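PDB 7K4O: carboxylic ester hydrolase, which probably hydrolyses the ester bonds of tannins as a fungal serine esterase of the tannase family. Local coordinates for residues R214-V228 with T308-Y322. Sequence-based numbering, arbitrary orientation.
Sequences RWSFQQTQHLYSNVV and TIINGLHDSQGRRVY. With GDE (3,4,5-trihydroxybenzoic acid), chain J.
Phe217 CB sits over the centre of one face of the Tyr322 ring, 3.7 Å from its centroid, a CH-pi contact. Gln221 CG lies at an edge of the same ring. The two ring planes are inclined at 56°, and Phe217 CD2 comes to 3.5 Å from Tyr322 CD1. Val321 O lies at the edge of the Phe217 ring. It is buried and has no hydrogen-bond partner. Leu313 N and CB cover one face of the Tyr224 ring, and Val228 CG2 of its own helix lies on the other. Ile309 O is at its edge. With CG anti to the backbone N (chi1 179°), Tyr224 reaches across to the end of helix 300-310. Its OH donates to Thr308 O at 2.8 Å, from above the carbonyl plane. Water 2 links this hydroxyl to His314 N.

Helix 224-232 packs on the end of helix 300-310, and helix 215-221 on the loop that follows it, within a tannase-family chain of the alpha/beta-hydrolase clan. Gallic acid is bound on the far side, by Gln218 and Gln219 of helix 215-221 and by His222 just after it. Water 1 joins Tyr322 OH to Gln218 OE1, while Gln218 NE2 donates almost straight (178°) to the ligand hydroxyl OAE. Tyr322 is thus second shell to the pocket. Arg214 NH1 donates to Tyr322 OH at 3.1 Å, within the guanidinium plane. Arg214 NE forms a salt bridge with the C-terminal carboxylate of Tyr554.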
ATOM      1  N   ARG A 214     -10.237   0.709  -1.631  1.00 20.13           N
ATOM      2  CA  ARG A 214     -11.258   0.669  -2.705  1.00 19.87           C
ATOM      3  C   ARG A 214     -11.339  -0.771  -3.210  1.00 20.52           C
ATOM      4  O   ARG A 214     -11.369  -1.003  -4.432  1.00 20.36           O
ATOM      5  CB  ARG A 214     -10.948   1.698  -3.794  1.00 21.30           C
ATOM      6  CG  ARG A 214     -12.172   2.117  -4.582  1.00 21.69           C
ATOM      7  CD  ARG A 214     -11.893   3.254  -5.541  1.00 22.80           C
ATOM      8  NE  ARG A 214     -11.575   4.485  -4.786  1.00 22.43           N
ATOM      9  CZ  ARG A 214     -10.375   5.063  -4.672  1.00 22.83           C
ATOM     10  NH1 ARG A 214      -9.318   4.578  -5.281  1.00 24.17           N
ATOM     11  NH2 ARG A 214     -10.268   6.093  -3.867  1.00 23.51           N
ATOM     12  N   TRP A 215     -11.470  -1.718  -2.287  1.00 20.58           N
ATOM     13  CA  TRP A 215     -11.276  -3.160  -2.478  1.00 21.15           C
ATOM     14  C   TRP A 215     -11.955  -3.697  -3.760  1.00 19.92           C
ATOM     15  O   TRP A 215     -11.253  -4.344  -4.556  1.00 22.36           O
ATOM     16  CB  TRP A 215     -11.777  -3.917  -1.250  1.00 20.51           C
ATOM     17  CG  TRP A 215     -11.405  -5.366  -1.318  1.00 20.59           C
ATOM     18  CD1 TRP A 215     -12.128  -6.413  -1.810  1.00 20.17           C
ATOM     19  CD2 TRP A 215     -10.217  -5.938  -0.753  1.00 21.37           C
ATOM     20  NE1 TRP A 215     -11.417  -7.564  -1.675  1.00 20.80           N
ATOM     21  CE2 TRP A 215     -10.245  -7.328  -1.019  1.00 20.02           C
ATOM     22  CE3 TRP A 215      -9.094  -5.403  -0.095  1.00 22.43           C
ATOM     23  CZ2 TRP A 215      -9.189  -8.164  -0.669  1.00 20.99           C
ATOM     24  CZ3 TRP A 215      -8.070  -6.236   0.270  1.00 20.95           C
ATOM     25  CH2 TRP A 215      -8.111  -7.599  -0.011  1.00 22.31           C
ATOM     26  N   SER A 216     -13.255  -3.459  -3.928  1.00 21.34           N
ATOM     27  CA  SER A 216     -13.988  -4.133  -5.028  1.00 23.31           C
ATOM     28  C   SER A 216     -13.436  -3.647  -6.373  1.00 24.81           C
ATOM     29  O   SER A 216     -13.566  -4.407  -7.357  1.00 23.96           O
ATOM     30  CB  SER A 216     -15.509  -3.929  -4.874  1.00 21.57           C
ATOM     31  OG  SER A 216     -15.880  -2.573  -5.068  1.00 22.99           O
ATOM     32  N   PHE A 217     -12.969  -2.412  -6.472  1.00 22.20           N
ATOM     33  CA  PHE A 217     -12.476  -1.848  -7.748  1.00 20.67           C
ATOM     34  C   PHE A 217     -11.036  -2.288  -7.922  1.00 24.59           C
ATOM     35  O   PHE A 217     -10.648  -2.762  -8.982  1.00 24.49           O
ATOM     36  CB  PHE A 217     -12.635  -0.334  -7.746  1.00 22.83           C
ATOM     37  CG  PHE A 217     -14.049   0.164  -7.913  1.00 21.37           C
ATOM     38  CD1 PHE A 217     -15.000  -0.006  -6.917  1.00 23.64           C
ATOM     39  CD2 PHE A 217     -14.461   0.734  -9.107  1.00 22.71           C
ATOM     40  CE1 PHE A 217     -16.312   0.373  -7.107  1.00 23.45           C
ATOM     41  CE2 PHE A 217     -15.758   1.167  -9.272  1.00 23.41           C
ATOM     42  CZ  PHE A 217     -16.680   0.983  -8.283  1.00 24.51           C
ATOM     43  N   GLN A 218     -10.219  -2.179  -6.865  1.00 20.51           N
ATOM     44  CA  GLN A 218      -8.777  -2.462  -6.947  1.00 21.68           C
ATOM     45  C   GLN A 218      -8.570  -3.937  -7.276  1.00 22.17           C
ATOM     46  O   GLN A 218      -7.697  -4.271  -8.089  1.00 22.37           O
ATOM     47  CB  GLN A 218      -8.115  -2.118  -5.607  1.00 21.19           C
ATOM     48  CG  GLN A 218      -6.721  -2.725  -5.450  1.00 22.56           C
ATOM     49  CD  GLN A 218      -5.763  -2.425  -6.592  1.00 21.93           C
ATOM     50  OE1 GLN A 218      -5.900  -1.406  -7.264  1.00 23.27           O
ATOM     51  NE2 GLN A 218      -4.764  -3.286  -6.716  1.00 21.49           N
ATOM     52  N   GLN A 219      -9.268  -4.886  -6.607  1.00 21.46           N
ATOM     53  CA  GLN A 219      -8.966  -6.302  -6.837  1.00 22.36           C
ATOM     54  C   GLN A 219      -9.488  -6.700  -8.238  1.00 26.20           C
ATOM     55  O   GLN A 219      -8.784  -7.402  -8.990  1.00 24.57           O
ATOM     56  CB  GLN A 219      -9.575  -7.224  -5.787  1.00 23.91           C
ATOM     57  CG  GLN A 219      -9.229  -6.879  -4.327  1.00 23.32           C
ATOM     58  CD  GLN A 219      -7.760  -6.651  -4.097  1.00 25.49           C
ATOM     59  OE1 GLN A 219      -6.911  -7.214  -4.796  1.00 25.71           O
ATOM     60  NE2 GLN A 219      -7.450  -5.912  -3.016  1.00 24.50           N
ATOM     61  N   THR A 220     -10.672  -6.237  -8.584  1.00 23.65           N
ATOM     62  CA  THR A 220     -11.285  -6.660  -9.867  1.00 24.10           C
ATOM     63  C   THR A 220     -10.493  -6.073 -11.051  1.00 26.52           C
ATOM     64  O   THR A 220     -10.377  -6.784 -12.087  1.00 25.53           O
ATOM     65  CB  THR A 220     -12.737  -6.248  -9.937  1.00 22.96           C
ATOM     66  OG1 THR A 220     -13.434  -6.747  -8.788  1.00 22.93           O
ATOM     67  CG2 THR A 220     -13.406  -6.769 -11.188  1.00 24.82           C
ATOM     68  N   GLN A 221      -9.948  -4.876 -10.942  1.00 25.38           N
ATOM     69  CA  GLN A 221      -9.214  -4.243 -12.071  1.00 23.85           C
ATOM     70  C   GLN A 221      -7.969  -5.041 -12.422  1.00 25.84           C
ATOM     71  O   GLN A 221      -7.482  -4.873 -13.577  1.00 27.40           O
ATOM     72  CB  GLN A 221      -8.959  -2.756 -11.864  1.00 24.81           C
ATOM     73  CG  GLN A 221      -7.999  -2.419 -10.747  1.00 24.97           C
ATOM     74  CD  GLN A 221      -6.539  -2.541 -11.128  1.00 25.62           C
ATOM     75  OE1 GLN A 221      -6.157  -2.131 -12.241  1.00 26.52           O
ATOM     76  NE2 GLN A 221      -5.737  -3.157 -10.239  1.00 23.44           N
ATOM     77  N   HIS A 222      -7.490  -5.925 -11.564  1.00 23.32           N
ATOM     78  CA  HIS A 222      -6.348  -6.803 -11.871  1.00 23.82           C
ATOM     79  C   HIS A 222      -6.698  -7.744 -13.055  1.00 26.08           C
ATOM     80  O   HIS A 222      -5.760  -8.277 -13.642  1.00 25.46           O
ATOM     81  CB  HIS A 222      -5.915  -7.612 -10.674  1.00 26.06           C
ATOM     82  CG  HIS A 222      -4.947  -6.909  -9.771  1.00 26.93           C
ATOM     83  ND1 HIS A 222      -3.668  -6.578 -10.211  1.00 28.73           N
ATOM     84  CD2 HIS A 222      -5.046  -6.513  -8.464  1.00 26.56           C
ATOM     85  CE1 HIS A 222      -2.996  -6.052  -9.185  1.00 30.92           C
ATOM     86  NE2 HIS A 222      -3.832  -5.981  -8.093  1.00 27.22           N
ATOM     87  N   LEU A 223      -7.987  -7.921 -13.349  1.00 27.73           N
ATOM     88  CA  LEU A 223      -8.441  -8.800 -14.475  1.00 26.75           C
ATOM     89  C   LEU A 223      -8.614  -7.942 -15.714  1.00 28.69           C
ATOM     90  O   LEU A 223      -8.853  -8.529 -16.760  1.00 29.56           O
ATOM     91  CB  LEU A 223      -9.754  -9.505 -14.108  1.00 27.27           C
ATOM     92  CG  LEU A 223      -9.676 -10.540 -13.006  1.00 26.39           C
ATOM     93  CD1 LEU A 223     -11.059 -11.174 -12.731  1.00 27.98           C
ATOM     94  CD2 LEU A 223      -8.682 -11.628 -13.296  1.00 28.42           C
ATOM     95  N   TYR A 224      -8.552  -6.604 -15.626  1.00 26.22           N
ATOM     96  CA  TYR A 224      -8.891  -5.735 -16.779  1.00 28.36           C
ATOM     97  C   TYR A 224      -7.964  -6.027 -17.988  1.00 31.11           C
ATOM     98  O   TYR A 224      -8.459  -6.283 -19.118  1.00 31.34           O
ATOM     99  CB  TYR A 224      -8.838  -4.266 -16.419  1.00 26.61           C
ATOM    100  CG  TYR A 224      -9.150  -3.349 -17.559  1.00 27.44           C
ATOM    101  CD1 TYR A 224     -10.256  -3.558 -18.370  1.00 30.89           C
ATOM    102  CD2 TYR A 224      -8.298  -2.311 -17.879  1.00 29.21           C
ATOM    103  CE1 TYR A 224     -10.501  -2.735 -19.457  1.00 31.30           C
ATOM    104  CE2 TYR A 224      -8.549  -1.475 -18.946  1.00 28.76           C
ATOM    105  CZ  TYR A 224      -9.626  -1.716 -19.778  1.00 28.73           C
ATOM    106  OH  TYR A 224      -9.878  -0.855 -20.837  1.00 30.86           O
ATOM    107  N   SER A 225      -6.653  -5.995 -17.811  1.00 30.09           N
ATOM    108  CA  SER A 225      -5.692  -6.294 -18.905  1.00 29.93           C
ATOM    109  C   SER A 225      -6.017  -7.654 -19.565  1.00 30.82           C
ATOM    110  O   SER A 225      -6.014  -7.730 -20.806  1.00 31.26           O
ATOM    111  CB  SER A 225      -4.297  -6.278 -18.404  1.00 29.54           C
ATOM    112  OG  SER A 225      -3.919  -4.956 -18.065  1.00 30.17           O
ATOM    113  N   ASN A 226      -6.247  -8.688 -18.781  1.00 27.88           N
ATOM    114  CA  ASN A 226      -6.648 -10.026 -19.281  1.00 31.38           C
ATOM    115  C   ASN A 226      -7.884  -9.884 -20.182  1.00 34.40           C
ATOM    116  O   ASN A 226      -7.913 -10.502 -21.299  1.00 35.40           O
ATOM    117  CB  ASN A 226      -6.999 -10.988 -18.160  1.00 30.36           C
ATOM    118  CG  ASN A 226      -5.865 -11.536 -17.332  1.00 32.12           C
ATOM    119  OD1 ASN A 226      -6.090 -11.900 -16.174  1.00 32.71           O
ATOM    120  ND2 ASN A 226      -4.670 -11.634 -17.891  1.00 28.09           N
ATOM    121  N   VAL A 227      -8.889  -9.126 -19.759  1.00 30.79           N
ATOM    122  CA  VAL A 227     -10.165  -9.050 -20.502  1.00 31.55           C
ATOM    123  C   VAL A 227      -9.972  -8.189 -21.758  1.00 37.25           C
ATOM    124  O   VAL A 227     -10.604  -8.480 -22.798  1.00 33.53           O
ATOM    125  CB  VAL A 227     -11.302  -8.598 -19.585  1.00 31.80           C
ATOM    126  CG1 VAL A 227     -12.558  -8.319 -20.371  1.00 31.49           C
ATOM    127  CG2 VAL A 227     -11.541  -9.656 -18.500  1.00 32.49           C
ATOM    128  N   VAL A 228      -9.093  -7.198 -21.711  1.00 31.07           N
ATOM    129  CA  VAL A 228      -8.751  -6.406 -22.927  1.00 34.70           C
ATOM    130  C   VAL A 228      -8.141  -7.361 -23.962  1.00 32.62           C
ATOM    131  O   VAL A 228      -8.517  -7.280 -25.151  1.00 35.71           O
ATOM    132  CB  VAL A 228      -7.772  -5.252 -22.639  1.00 33.57           C
ATOM    133  CG1 VAL A 228      -7.232  -4.659 -23.938  1.00 33.50           C
ATOM    134  CG2 VAL A 228      -8.433  -4.161 -21.801  1.00 30.88           C
ATOM    135  N   THR A 308      -5.716   0.652 -24.664  1.00 29.95           N
ATOM    136  CA  THR A 308      -7.013   0.265 -24.057  1.00 29.03           C
ATOM    137  C   THR A 308      -6.794   0.043 -22.540  1.00 29.87           C
ATOM    138  O   THR A 308      -7.647   0.477 -21.765  1.00 31.03           O
ATOM    139  CB  THR A 308      -7.622  -0.940 -24.788  1.00 31.79           C
ATOM    140  OG1 THR A 308      -7.785  -0.542 -26.165  1.00 31.99           O
ATOM    141  CG2 THR A 308      -8.957  -1.310 -24.198  1.00 30.77           C
ATOM    142  N   ILE A 309      -5.712  -0.623 -22.172  1.00 31.42           N
ATOM    143  CA  ILE A 309      -5.345  -0.884 -20.744  1.00 28.30           C
ATOM    144  C   ILE A 309      -5.156   0.467 -20.071  1.00 31.82           C
ATOM    145  O   ILE A 309      -5.799   0.757 -19.044  1.00 32.40           O
ATOM    146  CB  ILE A 309      -4.117  -1.771 -20.631  1.00 30.39           C
ATOM    147  CG1 ILE A 309      -4.432  -3.187 -21.096  1.00 30.26           C
ATOM    148  CG2 ILE A 309      -3.587  -1.760 -19.192  1.00 30.11           C
ATOM    149  CD1 ILE A 309      -3.231  -4.079 -21.277  1.00 30.84           C
ATOM    150  N   ILE A 310      -4.307   1.308 -20.644  1.00 30.83           N
ATOM    151  CA  ILE A 310      -4.036   2.640 -20.034  1.00 31.96           C
ATOM    152  C   ILE A 310      -5.318   3.439 -19.865  1.00 32.06           C
ATOM    153  O   ILE A 310      -5.440   4.174 -18.874  1.00 30.28           O
ATOM    154  CB  ILE A 310      -2.925   3.366 -20.810  1.00 31.35           C
ATOM    155  CG1 ILE A 310      -1.626   2.610 -20.556  1.00 35.39           C
ATOM    156  CG2 ILE A 310      -2.820   4.839 -20.445  1.00 34.18           C
ATOM    157  CD1 ILE A 310      -0.473   3.034 -21.410  1.00 43.72           C
ATOM    158  N   ASN A 311      -6.273   3.341 -20.793  1.00 30.41           N
ATOM    159  CA  ASN A 311      -7.509   4.148 -20.754  1.00 29.06           C
ATOM    160  C   ASN A 311      -8.471   3.702 -19.625  1.00 25.20           C
ATOM    161  O   ASN A 311      -9.386   4.444 -19.365  1.00 29.71           O
ATOM    162  CB  ASN A 311      -8.252   4.029 -22.092  1.00 32.24           C
ATOM    163  CG  ASN A 311      -9.304   5.088 -22.275  1.00 31.65           C
ATOM    164  OD1 ASN A 311      -9.031   6.288 -22.179  1.00 40.81           O
ATOM    165  ND2 ASN A 311     -10.524   4.660 -22.547  1.00 33.56           N
ATOM    166  N   GLY A 312      -8.259   2.534 -19.051  1.00 27.68           N
ATOM    167  CA  GLY A 312      -9.052   2.060 -17.891  1.00 29.19           C
ATOM    168  C   GLY A 312     -10.362   1.401 -18.316  1.00 31.00           C
ATOM    169  O   GLY A 312     -10.866   1.646 -19.431  1.00 31.52           O
ATOM    170  N   LEU A 313     -10.938   0.633 -17.412  1.00 31.41           N
ATOM    171  CA  LEU A 313     -12.196  -0.112 -17.677  1.00 30.97           C
ATOM    172  C   LEU A 313     -13.322   0.847 -18.016  1.00 29.56           C
ATOM    173  O   LEU A 313     -13.676   1.742 -17.217  1.00 27.45           O
ATOM    174  CB  LEU A 313     -12.540  -0.980 -16.475  1.00 29.92           C
ATOM    175  CG  LEU A 313     -13.890  -1.675 -16.565  1.00 29.81           C
ATOM    176  CD1 LEU A 313     -13.906  -2.684 -17.694  1.00 29.39           C
ATOM    177  CD2 LEU A 313     -14.182  -2.371 -15.254  1.00 25.08           C
ATOM    178  N   HIS A 314     -13.919   0.625 -19.197  1.00 27.14           N
ATOM    179  CA  HIS A 314     -15.184   1.272 -19.621  1.00 27.61           C
ATOM    180  C   HIS A 314     -16.176   0.144 -19.946  1.00 25.72           C
ATOM    181  O   HIS A 314     -15.729  -0.944 -20.278  1.00 30.48           O
ATOM    182  CB  HIS A 314     -14.981   2.192 -20.837  1.00 30.51           C
ATOM    183  CG  HIS A 314     -14.203   3.437 -20.565  1.00 28.61           C
ATOM    184  ND1 HIS A 314     -12.866   3.386 -20.224  1.00 32.64           N
ATOM    185  CD2 HIS A 314     -14.550   4.740 -20.608  1.00 27.78           C
ATOM    186  CE1 HIS A 314     -12.427   4.631 -20.085  1.00 30.55           C
ATOM    187  NE2 HIS A 314     -13.418   5.498 -20.325  1.00 29.14           N
ATOM    188  N   ASP A 315     -17.440   0.377 -19.695  1.00 29.15           N
ATOM    189  CA  ASP A 315     -18.468  -0.666 -19.885  1.00 30.43           C
ATOM    190  C   ASP A 315     -18.874  -0.666 -21.378  1.00 37.51           C
ATOM    191  O   ASP A 315     -18.308   0.117 -22.176  1.00 34.10           O
ATOM    192  CB  ASP A 315     -19.652  -0.437 -18.953  1.00 30.08           C
ATOM    193  CG  ASP A 315     -20.493   0.780 -19.219  1.00 31.47           C
ATOM    194  OD1 ASP A 315     -20.354   1.417 -20.330  1.00 34.28           O
ATOM    195  OD2 ASP A 315     -21.291   1.135 -18.324  1.00 33.16           O
ATOM    196  N   SER A 316     -19.812  -1.554 -21.715  1.00 39.48           N
ATOM    197  CA  SER A 316     -20.260  -1.833 -23.110  1.00 38.97           C
ATOM    198  C   SER A 316     -20.884  -0.561 -23.690  1.00 41.20           C
ATOM    199  O   SER A 316     -20.991  -0.451 -24.930  1.00 45.10           O
ATOM    200  CB  SER A 316     -21.222  -3.029 -23.138  1.00 32.64           C
ATOM    201  OG  SER A 316     -22.384  -2.723 -22.380  1.00 38.76           O
ATOM    202  N   GLN A 317     -21.264   0.408 -22.867  1.00 36.34           N
ATOM    203  CA  GLN A 317     -21.822   1.695 -23.373  1.00 36.63           C
ATOM    204  C   GLN A 317     -20.785   2.830 -23.381  1.00 38.22           C
ATOM    205  O   GLN A 317     -21.195   4.001 -23.533  1.00 37.96           O
ATOM    206  CB  GLN A 317     -23.081   2.058 -22.591  1.00 43.50           C
ATOM    207  CG  GLN A 317     -24.185   1.005 -22.745  1.00 52.11           C
ATOM    208  CD  GLN A 317     -24.811   1.089 -24.120  1.00 62.44           C
ATOM    209  OE1 GLN A 317     -24.746   0.146 -24.921  1.00 62.84           O
ATOM    210  NE2 GLN A 317     -25.382   2.254 -24.407  1.00 57.59           N
ATOM    211  N   GLY A 318     -19.494   2.526 -23.214  1.00 37.32           N
ATOM    212  CA  GLY A 318     -18.428   3.552 -23.218  1.00 35.61           C
ATOM    213  C   GLY A 318     -18.344   4.379 -21.926  1.00 34.70           C
ATOM    214  O   GLY A 318     -17.590   5.364 -21.903  1.00 33.02           O
ATOM    215  N   ARG A 319     -19.051   4.013 -20.858  1.00 32.00           N
ATOM    216  CA  ARG A 319     -19.015   4.794 -19.598  1.00 31.88           C
ATOM    217  C   ARG A 319     -17.847   4.283 -18.759  1.00 28.26           C
ATOM    218  O   ARG A 319     -17.612   3.071 -18.701  1.00 28.58           O
ATOM    219  CB  ARG A 319     -20.333   4.660 -18.840  1.00 34.45           C
ATOM    220  CG  ARG A 319     -21.545   5.252 -19.571  1.00 36.81           C
ATOM    221  CD  ARG A 319     -22.830   4.909 -18.818  1.00 36.19           C
ATOM    222  NE  ARG A 319     -23.049   3.447 -18.836  1.00 38.89           N
ATOM    223  CZ  ARG A 319     -24.247   2.826 -18.807  1.00 42.50           C
ATOM    224  NH1 ARG A 319     -25.375   3.505 -18.684  1.00 43.75           N
ATOM    225  NH2 ARG A 319     -24.308   1.510 -18.892  1.00 45.72           N
ATOM    226  N   ARG A 320     -17.162   5.213 -18.089  1.00 28.89           N
ATOM    227  CA  ARG A 320     -15.953   4.846 -17.313  1.00 27.98           C
ATOM    228  C   ARG A 320     -16.356   4.192 -15.984  1.00 23.54           C
ATOM    229  O   ARG A 320     -17.128   4.807 -15.232  1.00 25.97           O
ATOM    230  CB  ARG A 320     -15.088   6.067 -17.021  1.00 27.53           C
ATOM    231  CG  ARG A 320     -13.784   5.662 -16.330  1.00 27.12           C
ATOM    232  CD  ARG A 320     -12.865   6.834 -16.070  1.00 27.94           C
ATOM    233  NE  ARG A 320     -12.075   7.239 -17.220  1.00 26.38           N
ATOM    234  CZ  ARG A 320     -10.921   6.731 -17.579  1.00 29.28           C
ATOM    235  NH1 ARG A 320     -10.402   5.685 -16.955  1.00 27.52           N
ATOM    236  NH2 ARG A 320     -10.285   7.273 -18.625  1.00 30.07           N
ATOM    237  N   VAL A 321     -15.780   3.041 -15.728  1.00 27.21           N
ATOM    238  CA  VAL A 321     -15.966   2.283 -14.462  1.00 26.23           C
ATOM    239  C   VAL A 321     -14.803   2.561 -13.500  1.00 26.72           C
ATOM    240  O   VAL A 321     -15.079   2.719 -12.287  1.00 26.56           O
ATOM    241  CB  VAL A 321     -16.089   0.786 -14.730  1.00 27.57           C
ATOM    242  CG1 VAL A 321     -16.507   0.079 -13.454  1.00 28.75           C
ATOM    243  CG2 VAL A 321     -17.070   0.487 -15.880  1.00 29.34           C
ATOM    244  N   TYR A 322     -13.576   2.542 -13.990  1.00 25.93           N
ATOM    245  CA  TYR A 322     -12.407   2.784 -13.117  1.00 23.40           C
ATOM    246  C   TYR A 322     -11.289   3.370 -13.982  1.00 28.39           C
ATOM    247  O   TYR A 322     -11.516   3.749 -15.132  1.00 28.10           O
ATOM    248  CB  TYR A 322     -12.046   1.508 -12.345  1.00 24.91           C
ATOM    249  CG  TYR A 322     -11.293   1.743 -11.034  1.00 21.71           C
ATOM    250  CD1 TYR A 322     -11.714   2.721 -10.157  1.00 24.09           C
ATOM    251  CD2 TYR A 322     -10.160   1.011 -10.713  1.00 23.85           C
ATOM    252  CE1 TYR A 322     -11.006   2.987  -8.982  1.00 23.98           C
ATOM    253  CE2 TYR A 322      -9.486   1.216  -9.504  1.00 24.57           C
ATOM    254  CZ  TYR A 322      -9.930   2.202  -8.647  1.00 22.97           C
ATOM    255  OH  TYR A 322      -9.197   2.446  -7.493  1.00 23.45           O
TER
HETATM  256  OAA GDE J 603      -0.029  -5.988  -0.592  0.99 26.88           O
HETATM  257  OAB GDE J 603       1.160  -6.060  -2.457  0.99 31.84           O
HETATM  258  OAC GDE J 603      -4.837  -6.600  -2.314  0.96 23.14           O
HETATM  259  OAD GDE J 603      -2.319  -5.050  -6.067  0.99 23.99           O
HETATM  260  OAE GDE J 603      -4.660  -5.774  -4.997  0.90 22.20           O
HETATM  261  CAF GDE J 603      -2.404  -6.298  -2.078  0.99 25.42           C
HETATM  262  CAG GDE J 603      -1.115  -5.507  -3.993  0.95 24.79           C
HETATM  263  CAH GDE J 603       0.054  -6.010  -1.857  1.00 30.77           C
HETATM  264  CAI GDE J 603      -3.576  -6.247  -2.848  1.00 24.04           C
HETATM  265  CAJ GDE J 603      -2.293  -5.491  -4.784  0.99 25.67           C
HETATM  266  CAK GDE J 603      -1.205  -5.978  -2.693  0.95 25.39           C
HETATM  267  CAL GDE J 603      -3.486  -5.829  -4.203  0.94 24.98           C
HETATM  268  O   HOH W   1      -7.123   0.915  -6.845  1.00 22.84           O
HETATM  269  O   HOH W   2     -12.610  -0.680 -21.413  1.00 42.35           O